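Local coordinates for hypothetical protein Ta0583 (Thermoplasma acidophilum, PDB 2FSJ) that polymerizes into bundles of helical filaments in the presence of nucleoside triphosphates, ATP above all, as an archaeal homolog of actin, at residues E217-A229 and L278-L290. Residues are numbered along the deposited sequence; the frame is centred on the assembly and turned at random.
Sequences ELSFSLQIGVGDA and LANRIIENIRLNL
Leu278 and Ile224 lie alongside one another, pointing opposite ways, with CD1 of Leu278 3.7 Å from CG1 of Ile224. A chi1 of 172°, which swings CG of Leu278 opposite the backbone N, also brings its CD2 to within 3.8 Å of Gly225 O and on to Ala229 CB at the start of helix 226-241. Ile224 also spans to the next helix residues: its CD1 rests on the aliphatic CD of Arg281, while its CG2 meets CG1 of Ile282. In this actin-like ATPase fold, helix 268-290 packs on the sheet beside edge strand 213-222, residues 278-290 running at 153° to the short strand segment 220-222; the side chain of Val226 lies close to the ATP-binding residues Gly306 and Gln251. Further along, Leu222 straddles CB of Asn285 with both methyls and reaches Ile282 CG2 with CD1. The ring of Phe220 stands almost perpendicular to the amide of Asn289, whose ND2 sits 3.2 Å above the ring plane over its centre, with Asn289 CB 3.5 Å from Phe220 CE2. Replacing Phe220 by alanine is likely to leave that amide without its aromatic platform and to open a gap beside Ile286, whose CG1 touches Phe220 CZ. At the helix end, the side chains of Leu290 and Leu218 cross at about a right angle, Leu290 CD2 4.1 Å from Leu218 CB.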
loop_
_atom_site.group_PDB
_atom_site.type_symbol
_atom_site.label_atom_id
_atom_site.label_comp_id
_atom_site.label_asym_id
_atom_site.label_seq_id
_atom_site.Cartn_x
_atom_site.Cartn_y
_atom_site.Cartn_z
ATOM N N GLU A 217 2.610 10.237 -19.786
ATOM C CA GLU A 217 2.145 11.599 -19.872
ATOM C C GLU A 217 0.867 11.800 -19.064
ATOM O O GLU A 217 0.475 12.937 -18.787
ATOM C CB GLU A 217 1.879 11.963 -21.353
ATOM C CG GLU A 217 3.127 11.957 -22.193
ATOM C CD GLU A 217 3.494 10.585 -22.743
ATOM O OE1 GLU A 217 2.788 9.618 -22.444
ATOM O OE2 GLU A 217 4.527 10.478 -23.469
ATOM N N LEU A 218 0.175 10.691 -18.757
ATOM C CA LEU A 218 -1.161 10.706 -18.158
ATOM C C LEU A 218 -1.131 10.024 -16.789
ATOM O O LEU A 218 -2.170 9.664 -16.280
ATOM C CB LEU A 218 -2.174 9.984 -19.067
ATOM C CG LEU A 218 -2.418 10.639 -20.447
ATOM C CD1 LEU A 218 -3.495 9.890 -21.200
ATOM C CD2 LEU A 218 -2.749 12.106 -20.336
ATOM N N SER A 219 0.066 9.880 -16.215
ATOM C CA SER A 219 0.245 9.182 -14.951
ATOM C C SER A 219 0.957 10.140 -14.020
ATOM O O SER A 219 1.833 10.877 -14.429
ATOM C CB SER A 219 1.055 7.875 -15.149
ATOM O OG SER A 219 0.370 6.994 -16.043
ATOM N N PHE A 220 0.597 10.139 -12.754
ATOM C CA PHE A 220 1.037 11.219 -11.855
ATOM C C PHE A 220 0.645 10.897 -10.416
ATOM O O PHE A 220 -0.145 9.975 -10.189
ATOM C CB PHE A 220 0.410 12.574 -12.281
ATOM C CG PHE A 220 -1.098 12.527 -12.461
ATOM C CD1 PHE A 220 -1.965 12.794 -11.412
ATOM C CD2 PHE A 220 -1.648 12.241 -13.698
ATOM C CE1 PHE A 220 -3.345 12.738 -11.619
ATOM C CE2 PHE A 220 -3.000 12.185 -13.879
ATOM C CZ PHE A 220 -3.841 12.401 -12.859
ATOM N N SER A 221 1.167 11.661 -9.460
ATOM C CA SER A 221 0.971 11.402 -8.026
ATOM C C SER A 221 0.473 12.675 -7.427
ATOM O O SER A 221 1.127 13.713 -7.604
ATOM C CB SER A 221 2.285 11.025 -7.331
ATOM O OG SER A 221 2.072 10.769 -5.918
ATOM N N LEU A 222 -0.704 12.622 -6.788
ATOM C CA LEU A 222 -1.300 13.790 -6.163
ATOM C C LEU A 222 -0.955 13.748 -4.677
ATOM O O LEU A 222 -1.060 12.718 -4.035
ATOM C CB LEU A 222 -2.813 13.775 -6.349
ATOM C CG LEU A 222 -3.354 13.772 -7.777
ATOM C CD1 LEU A 222 -4.878 13.584 -7.768
ATOM C CD2 LEU A 222 -2.932 15.042 -8.514
ATOM N N GLN A 223 -0.530 14.860 -4.110
ATOM C CA GLN A 223 -0.132 14.859 -2.707
ATOM C C GLN A 223 -1.343 15.107 -1.785
ATOM O O GLN A 223 -1.407 16.115 -1.043
ATOM C CB GLN A 223 1.027 15.849 -2.474
ATOM C CG GLN A 223 2.291 15.552 -3.397
ATOM C CD GLN A 223 2.947 14.204 -3.131
ATOM O OE1 GLN A 223 3.251 13.886 -1.984
ATOM N NE2 GLN A 223 3.166 13.388 -4.214
ATOM N N ILE A 224 -2.300 14.177 -1.845
ATOM C CA ILE A 224 -3.543 14.246 -1.059
ATOM C C ILE A 224 -4.019 12.826 -0.902
ATOM O O ILE A 224 -3.825 11.996 -1.822
ATOM C CB ILE A 224 -4.609 15.182 -1.736
ATOM C CG1 ILE A 224 -5.693 15.583 -0.719
ATOM C CG2 ILE A 224 -5.250 14.542 -2.960
ATOM C CD1 ILE A 224 -6.791 16.579 -1.259
ATOM N N GLY A 225 -4.591 12.519 0.259
ATOM C CA GLY A 225 -5.134 11.202 0.528
ATOM C C GLY A 225 -6.029 11.202 1.775
ATOM O O GLY A 225 -6.378 12.261 2.291
ATOM N N VAL A 226 -6.321 10.023 2.299
ATOM C CA VAL A 226 -7.228 9.875 3.421
ATOM C C VAL A 226 -6.721 10.635 4.658
ATOM O O VAL A 226 -7.509 11.027 5.442
ATOM C CB VAL A 226 -7.467 8.401 3.794
ATOM C CG1 VAL A 226 -8.488 8.307 4.963
ATOM C CG2 VAL A 226 -7.968 7.602 2.582
ATOM N N GLY A 227 -5.410 10.794 4.822
ATOM C CA GLY A 227 -4.853 11.528 5.951
ATOM C C GLY A 227 -5.255 12.972 6.006
ATOM O O GLY A 227 -5.341 13.566 7.077
ATOM N N ASP A 228 -5.520 13.552 4.852
ATOM C CA ASP A 228 -6.038 14.922 4.787
ATOM C C ASP A 228 -7.457 15.009 5.322
ATOM O O ASP A 228 -7.790 15.970 6.011
ATOM C CB ASP A 228 -5.961 15.452 3.391
ATOM C CG ASP A 228 -4.507 15.493 2.870
ATOM O OD1 ASP A 228 -3.697 16.294 3.399
ATOM O OD2 ASP A 228 -4.068 14.706 2.000
ATOM N N ALA A 229 -8.260 13.988 5.056
ATOM C CA ALA A 229 -9.607 13.890 5.639
ATOM C C ALA A 229 -9.537 13.634 7.144
ATOM O O ALA A 229 -10.287 14.254 7.885
ATOM C CB ALA A 229 -10.459 12.814 4.938
ATOM N N LEU A 278 -12.570 15.618 -0.309
ATOM C CA LEU A 278 -11.370 14.871 -0.771
ATOM C C LEU A 278 -11.586 14.327 -2.187
ATOM O O LEU A 278 -10.759 14.516 -3.090
ATOM C CB LEU A 278 -11.094 13.726 0.177
ATOM C CG LEU A 278 -10.017 12.698 -0.178
ATOM C CD1 LEU A 278 -8.669 13.459 -0.449
ATOM C CD2 LEU A 278 -9.896 11.715 0.902
ATOM N N ALA A 279 -12.714 13.659 -2.372
ATOM C CA ALA A 279 -13.112 13.134 -3.669
ATOM C C ALA A 279 -13.170 14.205 -4.743
ATOM O O ALA A 279 -12.611 14.019 -5.831
ATOM C CB ALA A 279 -14.469 12.412 -3.576
ATOM N N ASN A 280 -13.829 15.313 -4.457
ATOM C CA ASN A 280 -13.939 16.397 -5.400
ATOM C C ASN A 280 -12.546 16.924 -5.843
ATOM O O ASN A 280 -12.341 17.213 -7.049
ATOM C CB ASN A 280 -14.840 17.537 -4.833
ATOM C CG ASN A 280 -16.310 17.155 -4.788
ATOM O OD1 ASN A 280 -16.727 16.159 -5.387
ATOM N ND2 ASN A 280 -17.096 17.953 -4.122
ATOM N N ARG A 281 -11.583 17.023 -4.914
ATOM C CA ARG A 281 -10.259 17.540 -5.272
ATOM C C ARG A 281 -9.521 16.560 -6.166
ATOM O O ARG A 281 -8.865 16.974 -7.118
ATOM C CB ARG A 281 -9.388 17.833 -4.056
ATOM C CG ARG A 281 -9.846 19.093 -3.307
ATOM C CD ARG A 281 -8.973 19.438 -2.136
ATOM N NE ARG A 281 -9.412 20.666 -1.459
ATOM C CZ ARG A 281 -8.920 21.899 -1.674
ATOM N NH1 ARG A 281 -7.956 22.131 -2.581
ATOM N NH2 ARG A 281 -9.409 22.912 -0.966
ATOM N N ILE A 282 -9.647 15.270 -5.883
ATOM C CA ILE A 282 -8.995 14.272 -6.712
ATOM C C ILE A 282 -9.584 14.257 -8.105
ATOM O O ILE A 282 -8.836 14.258 -9.108
ATOM C CB ILE A 282 -9.080 12.874 -6.055
ATOM C CG1 ILE A 282 -8.227 12.840 -4.787
ATOM C CG2 ILE A 282 -8.646 11.783 -7.021
ATOM C CD1 ILE A 282 -8.669 11.769 -3.809
ATOM N N ILE A 283 -10.914 14.269 -8.182
ATOM C CA ILE A 283 -11.605 14.258 -9.465
ATOM C C ILE A 283 -11.219 15.494 -10.319
ATOM O O ILE A 283 -10.916 15.386 -11.519
ATOM C CB ILE A 283 -13.097 14.209 -9.252
ATOM C CG1 ILE A 283 -13.518 12.813 -8.744
ATOM C CG2 ILE A 283 -13.860 14.663 -10.540
ATOM C CD1 ILE A 283 -14.875 12.801 -8.044
ATOM N N GLU A 284 -11.195 16.660 -9.692
ATOM C CA GLU A 284 -10.825 17.884 -10.419
ATOM C C GLU A 284 -9.393 17.834 -10.972
ATOM O O GLU A 284 -9.137 18.243 -12.086
ATOM C CB GLU A 284 -10.969 19.097 -9.495
ATOM C CG GLU A 284 -10.280 20.332 -10.023
ATOM C CD GLU A 284 -10.157 21.450 -8.992
ATOM O OE1 GLU A 284 -9.537 21.229 -7.881
ATOM O OE2 GLU A 284 -10.671 22.557 -9.305
ATOM N N ASN A 285 -8.458 17.334 -10.177
ATOM C CA ASN A 285 -7.074 17.188 -10.586
ATOM C C ASN A 285 -6.884 16.118 -11.707
ATOM O O ASN A 285 -6.183 16.351 -12.684
ATOM C CB ASN A 285 -6.218 16.881 -9.353
ATOM C CG ASN A 285 -5.575 18.129 -8.728
ATOM O OD1 ASN A 285 -6.218 18.890 -7.964
ATOM N ND2 ASN A 285 -4.303 18.339 -9.026
ATOM N N ILE A 286 -7.576 14.981 -11.596
ATOM C CA ILE A 286 -7.599 13.991 -12.660
ATOM C C ILE A 286 -8.132 14.560 -13.982
ATOM O O ILE A 286 -7.497 14.398 -15.022
ATOM C CB ILE A 286 -8.349 12.715 -12.210
ATOM C CG1 ILE A 286 -7.524 12.032 -11.126
ATOM C CG2 ILE A 286 -8.596 11.773 -13.393
ATOM C CD1 ILE A 286 -8.196 10.837 -10.403
ATOM N N ARG A 287 -9.259 15.256 -13.938
ATOM C CA ARG A 287 -9.804 15.910 -15.109
ATOM C C ARG A 287 -8.870 16.890 -15.756
ATOM O O ARG A 287 -8.731 16.885 -16.949
ATOM C CB ARG A 287 -11.108 16.606 -14.783
ATOM C CG ARG A 287 -12.259 15.641 -14.585
ATOM C CD ARG A 287 -13.557 16.381 -14.190
ATOM N NE ARG A 287 -14.730 15.519 -14.283
ATOM C CZ ARG A 287 -15.837 15.693 -13.564
ATOM N NH1 ARG A 287 -15.917 16.665 -12.663
ATOM N NH2 ARG A 287 -16.865 14.884 -13.745
ATOM N N LEU A 288 -8.225 17.726 -14.968
ATOM C CA LEU A 288 -7.285 18.697 -15.522
ATOM C C LEU A 288 -6.098 18.038 -16.230
ATOM O O LEU A 288 -5.641 18.500 -17.307
ATOM C CB LEU A 288 -6.731 19.581 -14.406
ATOM C CG LEU A 288 -7.605 20.685 -13.806
ATOM C CD1 LEU A 288 -6.932 21.227 -12.572
ATOM C CD2 LEU A 288 -7.927 21.829 -14.831
ATOM N N ASN A 289 -5.591 16.972 -15.619
ATOM C CA ASN A 289 -4.430 16.263 -16.133
ATOM C C ASN A 289 -4.781 15.432 -17.383
ATOM O O ASN A 289 -3.998 15.360 -18.321
ATOM C CB ASN A 289 -3.789 15.447 -15.016
ATOM C CG ASN A 289 -3.157 16.338 -13.903
ATOM O OD1 ASN A 289 -3.159 17.559 -13.989
ATOM N ND2 ASN A 289 -2.631 15.724 -12.879
ATOM N N LEU A 290 -5.986 14.874 -17.444
ATOM C CA LEU A 290 -6.363 14.009 -18.550
ATOM C C LEU A 290 -6.929 14.802 -19.720
ATOM O O LEU A 290 -6.781 14.375 -20.858
ATOM C CB LEU A 290 -7.407 12.993 -18.137
ATOM C CG LEU A 290 -6.988 11.995 -17.070
ATOM C CD1 LEU A 290 -8.136 11.013 -16.895
ATOM C CD2 LEU A 290 -5.651 11.354 -17.444
#